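Local atomic coordinates of multiple PDZ domain protein (Mus musculus, PDB entry 4XH7), a protein that probably serves as a multivalent scaffold, using PDZ domains such as this fourth one to bind short peptide motifs, typically the C-terminal tails of partner proteins. Residues G68-G73 and M105-R110; E78-N83 and K97-D102. All blocks are in the same frame, centred on the assembly; numbering follows the deposited sequence. Where two conformers were deposited one is given.

Overall arrangement
After helix 5-22 the chain runs through strand 26-34, hairpin 44-58 and short helix 63-67 before reaching G68-G73. This loop touches M105-R110 on the last strand, so interaction 1 closes a loop that takes in strand 75-79, the tight turn to strand 82-83, and helix 89-97. Interaction 2 closes a smaller loop within it, bringing E78-N83 against K97-D102 around helix 89-97; the two nest and do not cross. They meet in the sheet where strands 75-79 and 102-110 are neighbours: M105 CG lies 4.0 Å from V79 CG1. Interaction 1 ties the loop after helix 63-67 to the sheet, interaction 2 the turn to the exit of helix 89-97.

Interaction 1 (G68-G73 and M105-R110); sequences GKLFSG and MVCCRR
L70 drops from its loop onto strand 102-110 and packs its two methyls against M105 and C107. Its CB stands back from the strand, and CG is anti to the carbonyl carbon (chi1 -58°). L70 CD1 lies 3.7 Å from M105 CE, which the bend at chi3 of the methionine brings to it, and also touches M105 SD and C107 SG. L70 CD2 lies 3.8 Å from C107 SG, with C107 CB just behind. V64 of helix 63-67 and A31 of strand 26-34 also touch this leucine, so the apolar end is buried.

Farther along the strand the contact turns polar. R109 reaches back with NH1, which donates to K69 O at 3.2 Å; the bond is bent (N-H...O 144°), although the oxygen lies in the guanidinium plane. One water also grips that carbonyl, donating to K69 O at 2.8 Å and accepting from R109 NH2. R109 NH1 also sits at the edge of the F71 ring, 3.4 Å from F71 CD1, with ring and guanidinium planes 86° apart; this is not a stack. The arginine's charge is met by D74 in a salt bridge, and the same carboxylate oxygen takes F71 N, so D74 probably positions both sides of the polar end. A buried leucine three residues before a Gly-Asp pair, here L70 before G73 and D74, is the familiar PDZ Leu-x-x-Gly-Asp signature leading from the short helix into the next strand.

Interaction 2 (E78-N83 and K97-D102); sequences EVNGIN and KELPID
N80 bonds to D102: its ND2 donates to D102 O at 3.2 Å along a nearly straight N-H...O line of 169°. The acceptor lies in the plane of the asparagine amide, and the donor approaches a lone pair of the carbonyl oxygen. N80 ND2 also meets the ring of P100, tip to tip, at 3.5 Å from P100 CG, and lies 3.9 Å from L99 CD2. Beside the amide the contact becomes apolar, where V79 and L99 cross at about a right angle and V79 CG2 comes within 4.0 Å of L99 CD2.

What aims the asparagine is its turn. N80 and G81 are the central pair of a type I' beta turn from V79 to I82, the Val-Asn-Gly hairpin that follows the Gly-Asp signature in many PDZ domains. I82 N bonds to V79 O at 2.8 Å, and V79 N to I82 O at 3.0 Å. From this turn N80 CG stands anti to the carbonyl carbon (chi1 -75°), which sends CG toward the start of strand 102-110; chi2 of 3° then sets the amide plane. The other end of the amide is used as well: OD1 accepts from T104 N, and the two bonds together fix the rotation of the group.

Behind this shell, I95 and L96 of helix 89-97 pack on V79, and M105 covers it from the sheet. On the far segment, L99 O takes K35 NZ, and the carboxylate of D102 turns to S34 OG.

Interaction 1 (G68-G73 and M105-R110)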
loop_
_atom_site.group_PDB
_atom_site.type_symbol
_atom_site.label_atom_id
_atom_site.label_comp_id
_atom_site.label_asym_id
_atom_site.label_seq_id
_atom_site.Cartn_x
_atom_site.Cartn_y
_atom_site.Cartn_z
ATOM N N GLY A 68 -10.709 3.987 -0.068
ATOM C CA GLY A 68 -11.066 4.492 -1.378
ATOM C C GLY A 68 -9.908 4.843 -2.311
ATOM O O GLY A 68 -10.138 5.085 -3.484
ATOM N N LYS A 69 -8.685 4.854 -1.786
ATOM C CA LYS A 69 -7.523 5.300 -2.535
ATOM C C LYS A 69 -6.869 4.249 -3.417
ATOM O O LYS A 69 -6.094 4.593 -4.329
ATOM C CB LYS A 69 -6.443 5.790 -1.562
ATOM C CG LYS A 69 -6.823 6.971 -0.690
ATOM C CD LYS A 69 -6.788 8.242 -1.478
ATOM C CE LYS A 69 -6.857 9.439 -0.561
ATOM N NZ LYS A 69 -7.397 10.613 -1.295
ATOM N N LEU A 70 -7.066 2.983 -3.070
ATOM C CA LEU A 70 -6.347 1.911 -3.735
ATOM C C LEU A 70 -7.264 1.118 -4.655
ATOM O O LEU A 70 -8.431 0.864 -4.342
ATOM C CB LEU A 70 -5.706 0.984 -2.699
ATOM C CG LEU A 70 -4.741 1.649 -1.726
ATOM C CD1 LEU A 70 -4.078 0.643 -0.806
ATOM C CD2 LEU A 70 -3.641 2.431 -2.461
ATOM N N PHE A 71 -6.727 0.720 -5.797
ATOM C CA PHE A 71 -7.483 0.033 -6.836
ATOM C C PHE A 71 -6.841 -1.283 -7.227
ATOM O O PHE A 71 -5.630 -1.466 -7.058
ATOM C CB PHE A 71 -7.579 0.915 -8.101
ATOM C CG PHE A 71 -8.412 2.156 -7.912
ATOM C CD1 PHE A 71 -7.900 3.239 -7.218
ATOM C CD2 PHE A 71 -9.701 2.229 -8.419
ATOM C CE1 PHE A 71 -8.645 4.401 -7.018
ATOM C CE2 PHE A 71 -10.461 3.380 -8.231
ATOM C CZ PHE A 71 -9.943 4.457 -7.513
ATOM N N SER A 72 -7.640 -2.221 -7.741
ATOM C CA SER A 72 -7.061 -3.409 -8.363
ATOM C C SER A 72 -5.952 -3.011 -9.328
ATOM O O SER A 72 -6.071 -2.023 -10.060
ATOM C CB SER A 72 -8.123 -4.207 -9.126
ATOM O OG SER A 72 -8.567 -3.461 -10.247
ATOM N N GLY A 73 -4.859 -3.769 -9.312
ATOM C CA GLY A 73 -3.730 -3.488 -10.166
ATOM C C GLY A 73 -2.649 -2.691 -9.464
ATOM O O GLY A 73 -1.526 -2.685 -9.940
ATOM N N MET A 105 -0.383 2.836 3.932
ATOM C CA MET A 105 0.046 1.990 2.822
ATOM C C MET A 105 0.561 2.889 1.758
ATOM O O MET A 105 -0.098 3.884 1.443
ATOM C CB MET A 105 -1.126 1.171 2.269
ATOM C CG MET A 105 -1.733 0.246 3.293
ATOM S SD MET A 105 -3.037 -0.776 2.549
ATOM C CE MET A 105 -2.082 -1.629 1.279
ATOM N N VAL A 106 1.706 2.555 1.160
ATOM C CA VAL A 106 2.151 3.266 -0.026
ATOM C C VAL A 106 2.109 2.289 -1.177
ATOM O O VAL A 106 2.680 1.194 -1.072
ATOM C CB VAL A 106 3.603 3.807 0.098
ATOM C CG1 VAL A 106 4.030 4.593 -1.202
ATOM C CG2 VAL A 106 3.765 4.654 1.372
ATOM N N CYS A 107 1.447 2.684 -2.262
ATOM C CA CYS A 107 1.357 1.850 -3.475
ATOM C C CYS A 107 1.674 2.656 -4.702
ATOM O O CYS A 107 1.839 3.880 -4.629
ATOM C CB CYS A 107 -0.053 1.275 -3.662
ATOM S SG CYS A 107 -0.601 0.190 -2.300
ATOM N N CYS A 108 1.752 1.998 -5.857
ATOM C CA CYS A 108 1.874 2.776 -7.107
ATOM C C CYS A 108 1.159 2.123 -8.255
ATOM O O CYS A 108 0.713 0.959 -8.170
ATOM C CB CYS A 108 3.348 2.994 -7.482
ATOM S SG CYS A 108 4.243 1.462 -7.822
ATOM N N ARG A 109 0.941 2.900 -9.308
ATOM C CA ARG A 109 0.362 2.332 -10.542
ATOM C C ARG A 109 1.126 2.955 -11.719
ATOM O O ARG A 109 1.621 4.057 -11.603
ATOM C CB ARG A 109 -1.164 2.575 -10.638
ATOM C CG ARG A 109 -1.598 4.056 -10.571
ATOM C CD ARG A 109 -3.161 4.151 -10.498
ATOM N NE ARG A 109 -3.644 3.739 -9.194
ATOM C CZ ARG A 109 -4.189 4.532 -8.280
ATOM N NH1 ARG A 109 -4.567 4.010 -7.120
ATOM N NH2 ARG A 109 -4.379 5.825 -8.528
ATOM N N ARG A 110 1.246 2.235 -12.824
ATOM C CA ARG A 110 1.922 2.806 -13.998
ATOM C C ARG A 110 1.065 3.969 -14.538
ATOM O O ARG A 110 -0.160 3.922 -14.489
ATOM C CB ARG A 110 2.135 1.720 -15.052
ATOM C CG ARG A 110 3.239 0.745 -14.753
HETATM O O HOH W 1 -5.843 6.903 -5.876
#

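Interaction 2 (E78-N83 and K97-D102)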
loop_
_atom_site.group_PDB
_atom_site.type_symbol
_atom_site.label_atom_id
_atom_site.label_comp_id
_atom_site.label_asym_id
_atom_site.label_seq_id
_atom_site.Cartn_x
_atom_site.Cartn_y
_atom_site.Cartn_z
ATOM N N GLU A 78 5.151 -0.153 0.455
ATOM C CA GLU A 78 5.562 0.070 1.833
ATOM C C GLU A 78 4.324 0.040 2.736
ATOM O O GLU A 78 3.233 0.490 2.333
ATOM C CB GLU A 78 6.280 1.414 1.961
ATOM C CG GLU A 78 6.779 1.717 3.357
ATOM C CD GLU A 78 7.364 3.128 3.468
ATOM O OE1 GLU A 78 6.808 3.928 4.251
ATOM O OE2 GLU A 78 8.389 3.399 2.808
ATOM N N VAL A 79 4.450 -0.503 3.950
ATOM C CA VAL A 79 3.304 -0.390 4.891
ATOM C C VAL A 79 3.891 -0.011 6.240
ATOM O O VAL A 79 4.839 -0.674 6.685
ATOM C CB VAL A 79 2.479 -1.699 5.053
ATOM C CG1 VAL A 79 1.573 -1.933 3.857
ATOM C CG2 VAL A 79 3.371 -2.923 5.264
ATOM N N ASN A 80 3.360 1.033 6.876
ATOM C CA ASN A 80 3.891 1.496 8.171
ATOM C C ASN A 80 5.430 1.550 8.224
ATOM O O ASN A 80 6.061 1.091 9.201
ATOM C CB ASN A 80 3.360 0.608 9.290
ATOM C CG ASN A 80 1.918 0.904 9.588
ATOM O OD1 ASN A 80 1.310 1.746 8.914
ATOM N ND2 ASN A 80 1.358 0.249 10.601
ATOM N N GLY A 81 6.014 2.092 7.164
ATOM C CA GLY A 81 7.455 2.269 7.082
ATOM C C GLY A 81 8.275 1.051 6.712
ATOM O O GLY A 81 9.489 1.165 6.535
ATOM N N ILE A 82 7.623 -0.103 6.578
ATOM C CA ILE A 82 8.295 -1.358 6.248
ATOM C C ILE A 82 8.260 -1.607 4.733
ATOM O O ILE A 82 7.186 -1.609 4.102
ATOM C CB ILE A 82 7.618 -2.533 6.958
ATOM C CG1 ILE A 82 7.589 -2.302 8.480
ATOM C CG2 ILE A 82 8.275 -3.861 6.581
ATOM C CD1 ILE A 82 6.575 -3.161 9.203
ATOM N N ASN A 83 9.418 -1.819 4.144
ATOM C CA ASN A 83 9.497 -2.018 2.700
ATOM C C ASN A 83 8.849 -3.311 2.237
ATOM O O ASN A 83 9.046 -4.365 2.858
ATOM C CB ASN A 83 10.963 -2.042 2.253
ATOM C CG ASN A 83 11.090 -2.286 0.772
ATOM O OD1 ASN A 83 10.731 -1.422 -0.008
ATOM N ND2 ASN A 83 11.544 -3.486 0.367
ATOM N N LYS A 97 0.291 -9.486 7.615
ATOM C CA LYS A 97 -0.474 -10.142 8.698
ATOM C C LYS A 97 -0.220 -9.516 10.058
ATOM O O LYS A 97 -1.095 -9.524 10.927
ATOM C CB LYS A 97 -0.137 -11.636 8.768
ATOM C CG LYS A 97 -0.818 -12.453 7.690
ATOM N N GLU A 98 0.976 -9.000 10.261
ATOM C CA GLU A 98 1.404 -8.491 11.559
ATOM C C GLU A 98 1.082 -7.023 11.776
ATOM O O GLU A 98 1.485 -6.438 12.784
ATOM C CB GLU A 98 2.911 -8.688 11.727
ATOM C CG GLU A 98 3.337 -10.150 11.851
ATOM N N LEU A 99 0.413 -6.408 10.810
ATOM C CA LEU A 99 0.092 -4.988 10.920
ATOM C C LEU A 99 -0.874 -4.714 12.076
ATOM O O LEU A 99 -1.786 -5.493 12.325
ATOM C CB LEU A 99 -0.528 -4.485 9.610
ATOM C CG LEU A 99 0.513 -4.362 8.500
ATOM C CD1 LEU A 99 -0.199 -4.102 7.205
ATOM C CD2 LEU A 99 1.495 -3.234 8.832
ATOM N N PRO A 100 -0.676 -3.581 12.760
ATOM C CA PRO A 100 -1.656 -3.100 13.744
ATOM C C PRO A 100 -2.924 -2.566 13.083
ATOM O O PRO A 100 -3.044 -2.593 11.857
ATOM C CB PRO A 100 -0.901 -1.978 14.435
ATOM C CG PRO A 100 -0.115 -1.364 13.300
ATOM C CD PRO A 100 0.408 -2.599 12.553
ATOM N N ILE A 101 -3.876 -2.083 13.878
ATOM C CA ILE A 101 -5.131 -1.565 13.353
ATOM C C ILE A 101 -4.980 -0.432 12.333
ATOM O O ILE A 101 -5.649 -0.426 11.292
ATOM C CB ILE A 101 -6.006 -1.056 14.518
ATOM C CG1 ILE A 101 -6.510 -2.246 15.302
ATOM C CG2 ILE A 101 -7.161 -0.222 14.002
ATOM C CD1 ILE A 101 -7.444 -3.047 14.514
ATOM N N ASP A 102 -4.109 0.524 12.641
ATOM C CA ASP A 102 -3.918 1.689 11.786
ATOM C C ASP A 102 -2.740 1.473 10.853
ATOM O O ASP A 102 -1.630 1.236 11.313
ATOM C CB ASP A 102 -3.707 2.940 12.636
ATOM C CG ASP A 102 -4.968 3.347 13.395
ATOM O OD1 ASP A 102 -6.083 3.239 12.823
ATOM O OD2 ASP A 102 -4.843 3.764 14.567
#